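PDB 3ONO: Ribose/Galactose Isomerase from Vibrio parahaemolyticus, which probably interconverts aldose and ketose forms of sugar phosphates, as a LacAB/RpiB-type isomerase. Local coordinates for residues 8-12 against 48-54; 20-25 against 129-133; 28-34 against 133-138; 67-71 against 110-114; 183-187 against 208-213. All coordinates share one frame; numbering follows the deposited sequence.

Contact 4 lies nearest the centre of the chain, where two parallel strands exchange backbone hydrogen bonds in a mostly buried setting. Contacts 2 and 3 both join helix 18-31 to helix 125-136 and share Phe-133; contact 2, buried, combines a salt bridge with aromatic packing, while contact 3, partly buried, ties the two helix ends with one histidine bond, an edge-to-face ring pair and apolar contacts. Contact 1, partly buried, fastens the loop after strand 5-8 to the start of helix 51-63 and touches contacts 2, 4 and 5. Contact 5, about 30 Å from contact 3 between centres, is partly buried, apolar helix packing near the C-terminus.

Contact 1 (8-12 against 48-54); sequences LMMEN and HLTYIHL
Asn-12 and His-48 meet with their flat groups nearly aligned, the side-chain amide of Asn-12 turned only 20° from the imidazole plane. NE2 of His-48 lies 3.3 Å from CB of Asn-12, and the amide nitrogen extends past the ring to the carbonyl of Leu-49. Asn-12 ND2 donates to Leu-49 O at 2.9 Å in a nearly straight bond, while Asn-12 N reaches the same oxygen at 3.0 Å. The two donors come from opposite faces of the carbonyl plane, so one oxygen is gripped by both the main chain and the side chain of a single residue.

Just beyond this clasp the chain enters helix 51-63. Thr-50 is its N-cap, and with His-53 it forms a capping box: Thr-50 OG1 accepts from Ile-52 N, and His-53 ND1 accepts from Thr-50 N, which lies in the imidazole plane, at 2.9 Å. The contact thus joins the loop leaving strand 5-8 of the parallel sheet to a capped helix start.

Glu-11 lies across Leu-54 at about a right angle, its CG 3.6 Å from Leu-54 CD1. A bend at chi2 (66°) folds the Glu-11 chain back, and its carboxylate is held by Ser-13 and the backbone N of Gln-14; a water also links Glu-11 OE2 to Tyr-51 N. Selenomethionine Met-9 slides past Leu-54 in the opposite direction, CB 3.9 Å from Leu-54 CD2, and brings SE to 3.3 Å from Leu-54 O.

Contact 2 (20-25 against 129-133); sequences MVAGEL and VRYIF
Glu-24 OE1 receives the shortest polar bond between the helices, 2.8 Å from Arg-130 NE and almost perfectly straight at 178°. A second bond joins Arg-130 NH2 to Glu-24 OE2 at 3.0 Å, making a side-on, two-nitrogen salt bridge with one nitrogen for each oxygen. The fit is not coplanar, since carboxylate and guanidinium planes stand 40° apart. OE1 lies in the guanidinium plane, whereas OE2 is tilted from it but offers its syn lone pair. Bends at chi2 of Glu-24 and chi3 of Arg-130 turn the two charged ends toward each other, and OE1 also rests against Arg-130 CB.

Beside the ion pair, Phe-133 packs its ring against helix 18-31, with Leu-25 CD1 centred over one face, 3.6 Å from the ring centroid, in a CH-pi contact. Val-129 O lies over the opposite face, offset toward the rim. At the ring edge, Val-21 CG1 approaches Phe-133 CZ at 3.8 Å, and the two side chains cross at about a right angle. Val-129 CG1 touches Glu-24 CB, next to the ion pair.

Helices 18-31 and 125-136 run in broadly the same direction here, their short segments crossing at -38° with axes 9.4 Å apart. They pack side by side in the alpha-beta-alpha sandwich, and Val-21 and Leu-25 also reach Leu-8 of strand 5-8. With Glu-24 buried, pairing with Arg-130 probably offsets the cost of enclosing its charge and favours the ionised carboxylate.

Contact 3 (28-34 against 133-138); sequences VAGGLGH and FEKAFT
Val-28 lays its CG1 methyl against the peptide joining Phe-133 and Glu-134, 3.6 Å from the backbone N of Glu-134 and 3.8 Å from CB of Phe-133. That branch stands opposite the Val-28 backbone N (chi1 176°), a rotation that directs it into the facing helix, where it also brushes Glu-134 CG. Here the C-terminal ends of helices 18-31 and 125-136 come together on one side of the parallel sheet. The first ends in a Schellman motif: Gly-33, with positive phi, is the C-prime residue, His-34 N bonds to Ala-29 O, and Gly-33 N bonds to Gly-30 O.

Just past this helix end, His-34 faces Phe-137. The histidine ring meets the Phe-137 backbone with its edge, and the Phe-137 ring turns an edge toward the histidine face; the planes stand at 62° with centroids 5.8 Å apart. Ala-29 CB, 4.1 Å from Phe-137 CD2, approaches the same phenyl ring obliquely. His-34 ND1 is occupied by the backbone N of Met-4, so both ring nitrogens have partners and the ring's rotation is well defined.

Farther out, Leu-32 crosses Thr-138 at about a right angle and sets CD1 3.5 Å from Thr-138 OG1. The carboxylate of Glu-134 pairs with Lys-135 of the third subunit, placing this helix end at a subunit interface. Across the two ends runs one hydrogen bond: His-34 NE2 donates to Phe-137 O at 2.9 Å, in the carbonyl plane and on a lone pair.

Contact 4 (67-71 against 110-114); sequences VDFVV and GNAIS
Val-70 is bonded to the neighbouring strand through both its backbone polar atoms. Its N donates to Asn-111 O at 2.9 Å, and its O accepts from Ile-113 N at 3.0 Å with the donor nearly along the C=O axis. These bonds straddle Ala-112, the usual pattern of a parallel pair, and the short strands diverge by only 9°. CA-H...O contacts supplement them: Ala-112 CA lies 3.1 Å from Val-70 O, and Phe-69 CA points its hydrogen at Asn-111 O.

Phe-69 swings its ring across the chain just before strand 112-116, so that one face lies against the peptide between Asn-111 and Ala-112. At the ring edge Phe-69 CE1 meets Ile-113 CG1 at 3.9 Å, the side chains crossing at about a right angle. Val-71 CG2 extends this apolar patch to Ile-113 CG1. On the other face of the sheet Val-70 CB and Ala-112 CB are 3.9 Å apart. Asn-111 closes the end of the contact with its CB against Asp-68 O, while its amide is held by Val-91 N and Gly-89 O; a glycerol, probably from crystallisation, lies near it.

In the five-stranded parallel sheet, strand 69-74 runs between strands 5-8 and 112-116, and strand 92-94 lies beyond the latter. Helix 51-63 packs Leu-62 against Val-70 and Asn-111, whereas Phe-137, just after helix 125-136, meets Phe-69 edge-to-face and touches Val-71.

Contact 5 (183-187 against 208-213); sequences VKTAV and YVKSLL
Leu-212 and Val-187 bury the most surface here, with Lys-184 next, and Leu-212 touches both. Its two methyl branches divide the work. CD1 presses against Val-183 CG1 at 3.4 Å, tighter than usual van der Waals contact, and sits 4.3 Å from Val-187 CG2. CD2 instead crosses the aliphatic part of Lys-184 at a slant, 4.0 Å from its CG, and the lysine bends at chi4 (72°), which brings NZ within 4.1 Å of the same methyl.

Val-187, the first residue to leave helical geometry after helix 180-186, lies one turn beyond Val-183. Its CB meets Val-209 CG1 at 4.1 Å, and its CG2, placed between the backbone N and carbonyl carbon, reaches Leu-213 CD2 at 3.9 Å. Val-187 thus touches Val-209 and Leu-213, four residues apart in the facing segment. Val-183 also crosses Tyr-208 at about a right angle: its CG1 approaches the tyrosine OH at 3.7 Å, while that hydroxyl bonds to the side chain of Gln-180. Apolar branches carry the contact between the segments, an interlocking of aliphatic side chains at the ends of two helices.

The pair belongs to the helical C-terminal part of the chain. Helix 190-199, which links the two in sequence, packs Phe-192 on Val-187 and Phe-196 on Val-209; helix 171-177 adjoins Tyr-208, and helix 51-63 touches Ala-186 and Val-187, connecting these helices to the one beside the parallel sheet.

Contact 1 (8-12 against 48-54)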
# COMPACT_ATOMS: atom_id res chain seq x y z
N LEU A 8 -24.48 5.43 -1.27
CA LEU A 8 -23.61 4.34 -0.84
C LEU A 8 -24.33 3.04 -1.18
O LEU A 8 -25.52 2.91 -0.90
CB LEU A 8 -23.36 4.41 0.66
CG LEU A 8 -22.66 3.21 1.29
CD1 LEU A 8 -21.27 3.08 0.71
CD2 LEU A 8 -22.61 3.41 2.82
N MSE A 9 -23.63 2.09 -1.80
CA MSE A 9 -24.29 0.82 -2.13
C MSE A 9 -23.33 -0.34 -1.95
O MSE A 9 -22.27 -0.39 -2.59
CB MSE A 9 -24.87 0.86 -3.55
CG MSE A 9 -23.87 1.17 -4.62
SE MSE A 9 -24.75 1.25 -6.36
CE MSE A 9 -25.77 2.86 -6.11
N MSE A 10 -23.69 -1.26 -1.06
CA MSE A 10 -22.84 -2.40 -0.74
C MSE A 10 -23.59 -3.72 -0.95
O MSE A 10 -24.83 -3.76 -0.92
CB MSE A 10 -22.25 -2.26 0.67
CG MSE A 10 -21.20 -1.17 0.70
SE MSE A 10 -20.71 -0.64 2.50
CE MSE A 10 -19.90 -2.33 3.04
N GLU A 11 -22.83 -4.79 -1.22
CA GLU A 11 -23.40 -6.09 -1.55
C GLU A 11 -23.18 -7.12 -0.43
O GLU A 11 -22.68 -6.79 0.64
CB GLU A 11 -22.86 -6.62 -2.89
CG GLU A 11 -21.33 -6.57 -2.99
CD GLU A 11 -20.63 -7.50 -2.02
OE1 GLU A 11 -20.03 -6.98 -1.07
OE2 GLU A 11 -20.66 -8.73 -2.21
N ASN A 12 -23.61 -8.37 -0.68
CA ASN A 12 -23.77 -9.33 0.42
C ASN A 12 -22.47 -9.70 1.12
O ASN A 12 -22.44 -9.87 2.35
CB ASN A 12 -24.52 -10.58 -0.06
CG ASN A 12 -23.69 -11.46 -0.96
OD1 ASN A 12 -22.93 -12.31 -0.48
ND2 ASN A 12 -23.80 -11.25 -2.28
N HIS A 48 -31.25 -8.97 -0.62
CA HIS A 48 -29.95 -9.52 -1.04
C HIS A 48 -29.49 -8.97 -2.39
O HIS A 48 -30.27 -8.93 -3.35
CB HIS A 48 -30.05 -11.05 -1.11
CG HIS A 48 -28.73 -11.74 -1.29
ND1 HIS A 48 -28.19 -12.00 -2.53
CD2 HIS A 48 -27.87 -12.25 -0.38
CE1 HIS A 48 -27.03 -12.62 -2.38
NE2 HIS A 48 -26.82 -12.78 -1.08
N LEU A 49 -28.22 -8.56 -2.45
CA LEU A 49 -27.60 -7.99 -3.64
C LEU A 49 -26.21 -8.59 -3.87
O LEU A 49 -25.50 -8.93 -2.90
CB LEU A 49 -27.40 -6.49 -3.44
CG LEU A 49 -28.63 -5.61 -3.22
CD1 LEU A 49 -28.16 -4.17 -3.11
CD2 LEU A 49 -29.61 -5.77 -4.40
N THR A 50 -25.79 -8.67 -5.13
CA THR A 50 -24.40 -8.99 -5.43
C THR A 50 -23.78 -7.78 -6.13
O THR A 50 -24.47 -6.80 -6.43
CB THR A 50 -24.26 -10.14 -6.44
OG1 THR A 50 -24.65 -9.67 -7.73
CG2 THR A 50 -25.11 -11.33 -6.05
N TYR A 51 -22.50 -7.87 -6.45
CA TYR A 51 -21.88 -6.76 -7.15
C TYR A 51 -22.44 -6.54 -8.55
O TYR A 51 -22.26 -5.47 -9.12
CB TYR A 51 -20.34 -6.88 -7.18
CG TYR A 51 -19.79 -8.04 -7.96
CD1 TYR A 51 -19.72 -8.01 -9.36
CD2 TYR A 51 -19.30 -9.18 -7.30
CE1 TYR A 51 -19.17 -9.06 -10.08
CE2 TYR A 51 -18.77 -10.25 -8.01
CZ TYR A 51 -18.72 -10.19 -9.40
OH TYR A 51 -18.18 -11.23 -10.13
N ILE A 52 -23.15 -7.53 -9.10
CA ILE A 52 -23.82 -7.32 -10.38
C ILE A 52 -24.94 -6.30 -10.22
O ILE A 52 -25.08 -5.38 -11.02
CB ILE A 52 -24.44 -8.64 -10.94
CG1 ILE A 52 -23.35 -9.69 -11.17
CG2 ILE A 52 -25.20 -8.36 -12.26
CD1 ILE A 52 -22.29 -9.29 -12.19
N HIS A 53 -25.75 -6.46 -9.18
CA HIS A 53 -26.86 -5.54 -8.95
C HIS A 53 -26.33 -4.14 -8.68
O HIS A 53 -26.95 -3.16 -9.08
CB HIS A 53 -27.73 -6.01 -7.79
CG HIS A 53 -28.24 -7.41 -7.97
ND1 HIS A 53 -27.80 -8.47 -7.20
CD2 HIS A 53 -29.14 -7.92 -8.85
CE1 HIS A 53 -28.43 -9.57 -7.59
NE2 HIS A 53 -29.24 -9.26 -8.59
N LEU A 54 -25.19 -4.05 -8.00
CA LEU A 54 -24.63 -2.73 -7.71
C LEU A 54 -24.43 -1.90 -8.98
O LEU A 54 -24.74 -0.70 -9.01
CB LEU A 54 -23.30 -2.86 -6.94
CG LEU A 54 -23.37 -3.55 -5.58
CD1 LEU A 54 -21.97 -3.61 -4.92
CD2 LEU A 54 -24.37 -2.86 -4.64
O HOH W 1 -21.39 -9.85 -4.56

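Contact 2 (20-25 against 129-133)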
# COMPACT_ATOMS: atom_id res chain seq x y z
N MSE A 20 -20.70 0.49 9.61
CA MSE A 20 -19.45 1.22 9.75
C MSE A 20 -19.26 2.20 8.59
O MSE A 20 -18.97 3.38 8.80
CB MSE A 20 -18.25 0.26 9.86
CG MSE A 20 -16.91 0.95 10.03
SE MSE A 20 -16.06 1.22 8.28
CE MSE A 20 -16.08 -0.63 7.68
N VAL A 21 -19.41 1.73 7.36
CA VAL A 21 -19.10 2.60 6.24
C VAL A 21 -20.09 3.75 6.15
O VAL A 21 -19.70 4.91 5.95
CB VAL A 21 -19.07 1.84 4.89
CG1 VAL A 21 -18.83 2.81 3.75
CG2 VAL A 21 -17.99 0.77 4.91
N ALA A 22 -21.37 3.45 6.32
CA ALA A 22 -22.40 4.48 6.31
C ALA A 22 -22.14 5.49 7.42
O ALA A 22 -22.31 6.71 7.23
CB ALA A 22 -23.78 3.85 6.48
N GLY A 23 -21.73 4.99 8.58
CA GLY A 23 -21.34 5.86 9.69
C GLY A 23 -20.29 6.87 9.29
O GLY A 23 -20.45 8.08 9.51
N GLU A 24 -19.21 6.39 8.67
CA GLU A 24 -18.13 7.28 8.25
C GLU A 24 -18.61 8.21 7.14
O GLU A 24 -18.26 9.39 7.14
CB GLU A 24 -16.90 6.49 7.81
CG GLU A 24 -16.30 5.58 8.90
CD GLU A 24 -15.62 6.35 10.02
OE1 GLU A 24 -15.52 7.59 9.92
OE2 GLU A 24 -15.19 5.70 11.01
N LEU A 25 -19.40 7.69 6.20
CA LEU A 25 -19.82 8.52 5.07
C LEU A 25 -20.73 9.65 5.54
O LEU A 25 -20.58 10.80 5.14
CB LEU A 25 -20.52 7.68 3.97
CG LEU A 25 -20.84 8.43 2.68
CD1 LEU A 25 -19.56 8.99 2.04
CD2 LEU A 25 -21.55 7.49 1.70
N VAL A 129 -11.10 4.37 5.49
CA VAL A 129 -12.39 4.70 4.85
C VAL A 129 -12.73 6.16 5.11
O VAL A 129 -13.09 6.91 4.20
CB VAL A 129 -13.52 3.82 5.40
CG1 VAL A 129 -14.89 4.30 4.90
CG2 VAL A 129 -13.27 2.36 5.06
N ARG A 130 -12.63 6.58 6.37
CA ARG A 130 -12.89 7.97 6.72
C ARG A 130 -12.05 8.94 5.90
O ARG A 130 -12.56 9.93 5.36
CB ARG A 130 -12.61 8.20 8.22
CG ARG A 130 -12.92 9.61 8.69
CD ARG A 130 -12.56 9.78 10.19
NE ARG A 130 -13.22 8.76 10.99
CZ ARG A 130 -12.81 8.32 12.18
NH1 ARG A 130 -11.70 8.79 12.75
NH2 ARG A 130 -13.51 7.37 12.80
N TYR A 131 -10.75 8.67 5.83
CA TYR A 131 -9.80 9.56 5.18
C TYR A 131 -10.06 9.60 3.66
O TYR A 131 -9.91 10.64 3.01
CB TYR A 131 -8.38 9.08 5.44
CG TYR A 131 -7.94 9.07 6.90
CD1 TYR A 131 -8.72 9.63 7.90
CD2 TYR A 131 -6.72 8.48 7.26
CE1 TYR A 131 -8.28 9.62 9.24
CE2 TYR A 131 -6.29 8.47 8.57
CZ TYR A 131 -7.08 9.02 9.55
OH TYR A 131 -6.60 9.00 10.85
N ILE A 132 -10.43 8.46 3.11
CA ILE A 132 -10.83 8.41 1.70
C ILE A 132 -12.01 9.35 1.45
O ILE A 132 -12.02 10.11 0.48
CB ILE A 132 -11.20 6.97 1.26
CG1 ILE A 132 -9.92 6.15 1.03
CG2 ILE A 132 -12.14 6.99 0.00
CD1 ILE A 132 -10.20 4.62 0.93
N PHE A 133 -13.01 9.33 2.34
CA PHE A 133 -14.17 10.17 2.14
C PHE A 133 -13.81 11.64 2.30
O PHE A 133 -14.34 12.50 1.59
CB PHE A 133 -15.30 9.79 3.11
CG PHE A 133 -15.91 8.42 2.84
CD1 PHE A 133 -15.81 7.83 1.58
CD2 PHE A 133 -16.58 7.73 3.84
CE1 PHE A 133 -16.38 6.54 1.32
CE2 PHE A 133 -17.15 6.47 3.61
CZ PHE A 133 -17.05 5.86 2.33

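Contact 3 (28-34 against 133-138)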
# COMPACT_ATOMS: atom_id res chain seq x y z
N VAL A 28 -18.54 12.19 7.55
CA VAL A 28 -17.66 13.01 6.72
C VAL A 28 -18.41 13.81 5.67
O VAL A 28 -18.34 15.04 5.65
CB VAL A 28 -16.58 12.16 6.02
CG1 VAL A 28 -15.75 13.04 5.09
CG2 VAL A 28 -15.71 11.48 7.06
N ALA A 29 -19.13 13.11 4.79
CA ALA A 29 -19.78 13.78 3.68
C ALA A 29 -20.95 14.62 4.16
O ALA A 29 -21.20 15.70 3.63
CB ALA A 29 -20.23 12.75 2.61
N GLY A 30 -21.67 14.12 5.16
CA GLY A 30 -22.76 14.89 5.73
C GLY A 30 -22.23 16.19 6.34
O GLY A 30 -22.80 17.26 6.15
N GLY A 31 -21.12 16.08 7.06
CA GLY A 31 -20.53 17.25 7.70
C GLY A 31 -20.09 18.28 6.67
O GLY A 31 -20.04 19.47 6.96
N LEU A 32 -19.77 17.82 5.47
CA LEU A 32 -19.34 18.71 4.40
C LEU A 32 -20.51 19.25 3.58
O LEU A 32 -20.30 19.92 2.56
CB LEU A 32 -18.35 17.99 3.49
CG LEU A 32 -16.98 17.72 4.07
CD1 LEU A 32 -16.26 16.63 3.30
CD2 LEU A 32 -16.17 19.01 4.08
N GLY A 33 -21.74 18.94 3.99
CA GLY A 33 -22.92 19.50 3.35
C GLY A 33 -23.54 18.67 2.24
O GLY A 33 -24.46 19.12 1.55
N HIS A 34 -23.05 17.45 2.06
CA HIS A 34 -23.59 16.57 1.03
C HIS A 34 -24.81 15.81 1.55
O HIS A 34 -24.99 15.67 2.77
CB HIS A 34 -22.52 15.59 0.55
CG HIS A 34 -21.27 16.24 0.05
ND1 HIS A 34 -21.24 16.99 -1.11
CD2 HIS A 34 -20.00 16.24 0.53
CE1 HIS A 34 -20.01 17.43 -1.31
NE2 HIS A 34 -19.24 16.99 -0.33
N PHE A 133 -13.01 9.33 2.34
CA PHE A 133 -14.17 10.17 2.14
C PHE A 133 -13.81 11.64 2.30
O PHE A 133 -14.34 12.50 1.59
CB PHE A 133 -15.30 9.79 3.11
CG PHE A 133 -15.91 8.42 2.84
CD1 PHE A 133 -15.81 7.83 1.58
CD2 PHE A 133 -16.58 7.73 3.84
CE1 PHE A 133 -16.38 6.54 1.32
CE2 PHE A 133 -17.15 6.47 3.61
CZ PHE A 133 -17.05 5.86 2.33
N GLU A 134 -12.90 11.92 3.22
CA GLU A 134 -12.42 13.28 3.41
C GLU A 134 -11.83 13.86 2.14
O GLU A 134 -12.07 15.02 1.81
CB GLU A 134 -11.36 13.32 4.53
CG GLU A 134 -11.95 12.99 5.88
CD GLU A 134 -10.89 12.95 7.00
OE1 GLU A 134 -9.68 13.11 6.71
OE2 GLU A 134 -11.29 12.77 8.18
N LYS A 135 -11.02 13.07 1.44
CA LYS A 135 -10.39 13.56 0.22
C LYS A 135 -11.34 13.49 -1.00
O LYS A 135 -11.25 14.32 -1.91
CB LYS A 135 -9.09 12.81 -0.06
CG LYS A 135 -8.04 12.92 1.05
CD LYS A 135 -7.86 14.34 1.54
CE LYS A 135 -6.81 14.35 2.68
NZ LYS A 135 -6.85 15.59 3.49
N ALA A 136 -12.25 12.52 -1.03
CA ALA A 136 -13.19 12.41 -2.16
C ALA A 136 -14.17 13.57 -2.24
O ALA A 136 -14.58 13.97 -3.33
CB ALA A 136 -13.97 11.10 -2.11
N PHE A 137 -14.54 14.11 -1.09
CA PHE A 137 -15.72 14.97 -1.03
C PHE A 137 -15.42 16.39 -0.54
O PHE A 137 -16.33 17.18 -0.28
CB PHE A 137 -16.81 14.29 -0.20
CG PHE A 137 -17.22 12.95 -0.75
CD1 PHE A 137 -17.59 12.82 -2.07
CD2 PHE A 137 -17.18 11.81 0.04
CE1 PHE A 137 -17.96 11.59 -2.61
CE2 PHE A 137 -17.53 10.58 -0.47
CZ PHE A 137 -17.93 10.46 -1.81
N THR A 138 -14.13 16.70 -0.42
CA THR A 138 -13.68 18.05 -0.10
C THR A 138 -13.10 18.68 -1.36
O THR A 138 -12.39 18.03 -2.12
CB THR A 138 -12.57 18.03 0.98
OG1 THR A 138 -13.02 17.33 2.15
CG2 THR A 138 -12.16 19.44 1.38

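Contact 4 (67-71 against 110-114)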
# COMPACT_ATOMS: atom_id res chain seq x y z
N VAL A 67 -28.83 10.74 -8.28
CA VAL A 67 -27.68 11.10 -7.48
C VAL A 67 -26.55 11.57 -8.38
O VAL A 67 -26.57 11.36 -9.60
CB VAL A 67 -27.18 9.95 -6.57
CG1 VAL A 67 -28.31 9.41 -5.71
CG2 VAL A 67 -26.53 8.85 -7.40
N ASP A 68 -25.55 12.20 -7.76
CA ASP A 68 -24.41 12.75 -8.47
C ASP A 68 -23.18 11.86 -8.37
O ASP A 68 -22.30 11.95 -9.22
CB ASP A 68 -24.05 14.13 -7.90
CG ASP A 68 -25.24 15.08 -7.92
OD1 ASP A 68 -25.80 15.27 -9.02
OD2 ASP A 68 -25.60 15.60 -6.84
N PHE A 69 -23.13 11.00 -7.36
CA PHE A 69 -21.91 10.23 -7.08
C PHE A 69 -22.28 8.94 -6.37
O PHE A 69 -23.23 8.90 -5.58
CB PHE A 69 -20.98 11.05 -6.17
CG PHE A 69 -19.52 10.66 -6.28
CD1 PHE A 69 -19.00 9.67 -5.48
CD2 PHE A 69 -18.68 11.28 -7.19
CE1 PHE A 69 -17.65 9.31 -5.55
CE2 PHE A 69 -17.32 10.93 -7.29
CZ PHE A 69 -16.81 9.93 -6.47
N VAL A 70 -21.54 7.88 -6.67
CA VAL A 70 -21.77 6.58 -6.05
C VAL A 70 -20.53 6.11 -5.29
O VAL A 70 -19.43 6.14 -5.81
CB VAL A 70 -22.14 5.54 -7.14
CG1 VAL A 70 -22.02 4.10 -6.59
CG2 VAL A 70 -23.55 5.84 -7.68
N VAL A 71 -20.73 5.67 -4.05
CA VAL A 71 -19.68 5.01 -3.29
C VAL A 71 -20.07 3.54 -3.22
O VAL A 71 -21.17 3.21 -2.81
CB VAL A 71 -19.54 5.57 -1.88
CG1 VAL A 71 -18.53 4.71 -1.08
CG2 VAL A 71 -19.04 7.02 -1.92
N GLY A 110 -14.67 11.33 -12.52
CA GLY A 110 -15.74 10.37 -12.71
C GLY A 110 -16.80 10.55 -11.64
O GLY A 110 -16.79 11.55 -10.92
N ASN A 111 -17.71 9.59 -11.52
CA ASN A 111 -18.86 9.73 -10.63
C ASN A 111 -19.11 8.52 -9.73
O ASN A 111 -20.18 8.38 -9.16
CB ASN A 111 -20.14 10.08 -11.43
CG ASN A 111 -20.47 9.08 -12.51
OD1 ASN A 111 -19.84 8.02 -12.61
ND2 ASN A 111 -21.47 9.40 -13.34
N ALA A 112 -18.12 7.64 -9.61
CA ALA A 112 -18.25 6.51 -8.68
C ALA A 112 -16.88 6.07 -8.23
O ALA A 112 -15.91 6.22 -8.98
CB ALA A 112 -18.98 5.37 -9.36
N ILE A 113 -16.77 5.56 -7.01
CA ILE A 113 -15.53 4.93 -6.57
C ILE A 113 -15.84 3.58 -5.94
O ILE A 113 -16.91 3.42 -5.32
CB ILE A 113 -14.78 5.80 -5.55
CG1 ILE A 113 -15.70 6.18 -4.39
CG2 ILE A 113 -14.24 7.04 -6.24
CD1 ILE A 113 -15.00 7.08 -3.32
N SER A 114 -14.93 2.64 -6.10
CA SER A 114 -15.10 1.29 -5.55
C SER A 114 -14.00 1.00 -4.55
O SER A 114 -12.81 1.03 -4.90
CB SER A 114 -15.07 0.25 -6.66
OG SER A 114 -15.23 -1.07 -6.14

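Contact 5 (183-187 against 208-213)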
# COMPACT_ATOMS: atom_id res chain seq x y z
N VAL A 183 -32.51 -6.90 -12.91
CA VAL A 183 -32.89 -5.51 -12.74
C VAL A 183 -33.97 -5.38 -11.67
O VAL A 183 -33.94 -4.44 -10.86
CB VAL A 183 -33.35 -4.87 -14.05
CG1 VAL A 183 -33.51 -3.36 -13.85
CG2 VAL A 183 -32.34 -5.17 -15.17
N LYS A 184 -34.93 -6.31 -11.66
CA LYS A 184 -35.96 -6.30 -10.63
C LYS A 184 -35.34 -6.37 -9.23
O LYS A 184 -35.78 -5.66 -8.31
CB LYS A 184 -36.95 -7.47 -10.81
CG LYS A 184 -37.79 -7.39 -12.05
CD LYS A 184 -38.66 -8.65 -12.17
CE LYS A 184 -39.67 -8.53 -13.30
NZ LYS A 184 -39.01 -8.63 -14.63
N THR A 185 -34.34 -7.22 -9.08
CA THR A 185 -33.66 -7.35 -7.79
C THR A 185 -32.95 -6.04 -7.46
O THR A 185 -33.02 -5.56 -6.34
CB THR A 185 -32.65 -8.51 -7.80
OG1 THR A 185 -33.38 -9.76 -7.91
CG2 THR A 185 -31.82 -8.51 -6.49
N ALA A 186 -32.30 -5.46 -8.46
CA ALA A 186 -31.53 -4.22 -8.24
C ALA A 186 -32.41 -3.08 -7.71
O ALA A 186 -31.98 -2.30 -6.86
CB ALA A 186 -30.81 -3.79 -9.53
N VAL A 187 -33.65 -2.99 -8.19
CA VAL A 187 -34.51 -1.87 -7.79
C VAL A 187 -35.51 -2.28 -6.71
O VAL A 187 -36.39 -1.51 -6.36
CB VAL A 187 -35.28 -1.28 -8.99
CG1 VAL A 187 -34.32 -0.98 -10.13
CG2 VAL A 187 -36.35 -2.26 -9.45
N TYR A 208 -39.85 2.95 -16.66
CA TYR A 208 -39.30 1.61 -16.82
C TYR A 208 -39.16 0.92 -15.46
O TYR A 208 -39.58 -0.23 -15.30
CB TYR A 208 -37.94 1.64 -17.52
CG TYR A 208 -37.19 0.33 -17.41
CD1 TYR A 208 -37.66 -0.81 -18.05
CD2 TYR A 208 -36.00 0.24 -16.68
CE1 TYR A 208 -36.99 -2.01 -17.95
CE2 TYR A 208 -35.32 -0.96 -16.58
CZ TYR A 208 -35.81 -2.08 -17.22
OH TYR A 208 -35.15 -3.28 -17.12
N VAL A 209 -38.56 1.62 -14.50
CA VAL A 209 -38.42 1.07 -13.14
C VAL A 209 -39.79 0.71 -12.55
O VAL A 209 -39.97 -0.39 -12.03
CB VAL A 209 -37.65 2.02 -12.22
CG1 VAL A 209 -37.71 1.52 -10.78
CG2 VAL A 209 -36.20 2.16 -12.70
N LYS A 210 -40.75 1.62 -12.67
CA LYS A 210 -42.12 1.35 -12.19
C LYS A 210 -42.69 0.05 -12.76
O LYS A 210 -43.34 -0.72 -12.05
CB LYS A 210 -43.06 2.52 -12.52
CG LYS A 210 -42.86 3.73 -11.63
CD LYS A 210 -43.91 4.82 -11.85
CE LYS A 210 -43.63 6.02 -10.94
NZ LYS A 210 -44.77 6.97 -10.83
N SER A 211 -42.45 -0.19 -14.04
CA SER A 211 -42.98 -1.37 -14.71
C SER A 211 -42.43 -2.67 -14.14
O SER A 211 -43.03 -3.74 -14.32
CB SER A 211 -42.73 -1.29 -16.22
OG SER A 211 -41.41 -1.67 -16.57
N LEU A 212 -41.27 -2.61 -13.47
CA LEU A 212 -40.69 -3.80 -12.86
C LEU A 212 -41.30 -4.12 -11.49
O LEU A 212 -41.18 -5.25 -11.00
CB LEU A 212 -39.17 -3.64 -12.72
CG LEU A 212 -38.37 -3.41 -14.02
CD1 LEU A 212 -36.91 -3.10 -13.66
CD2 LEU A 212 -38.46 -4.62 -14.92
N LEU A 213 -41.95 -3.14 -10.87
CA LEU A 213 -42.38 -3.27 -9.48
C LEU A 213 -43.86 -3.64 -9.34
O LEU A 213 -44.57 -3.75 -10.34
CB LEU A 213 -42.10 -1.97 -8.73
CG LEU A 213 -40.61 -1.65 -8.69
CD1 LEU A 213 -40.35 -0.30 -8.06
CD2 LEU A 213 -39.89 -2.74 -7.92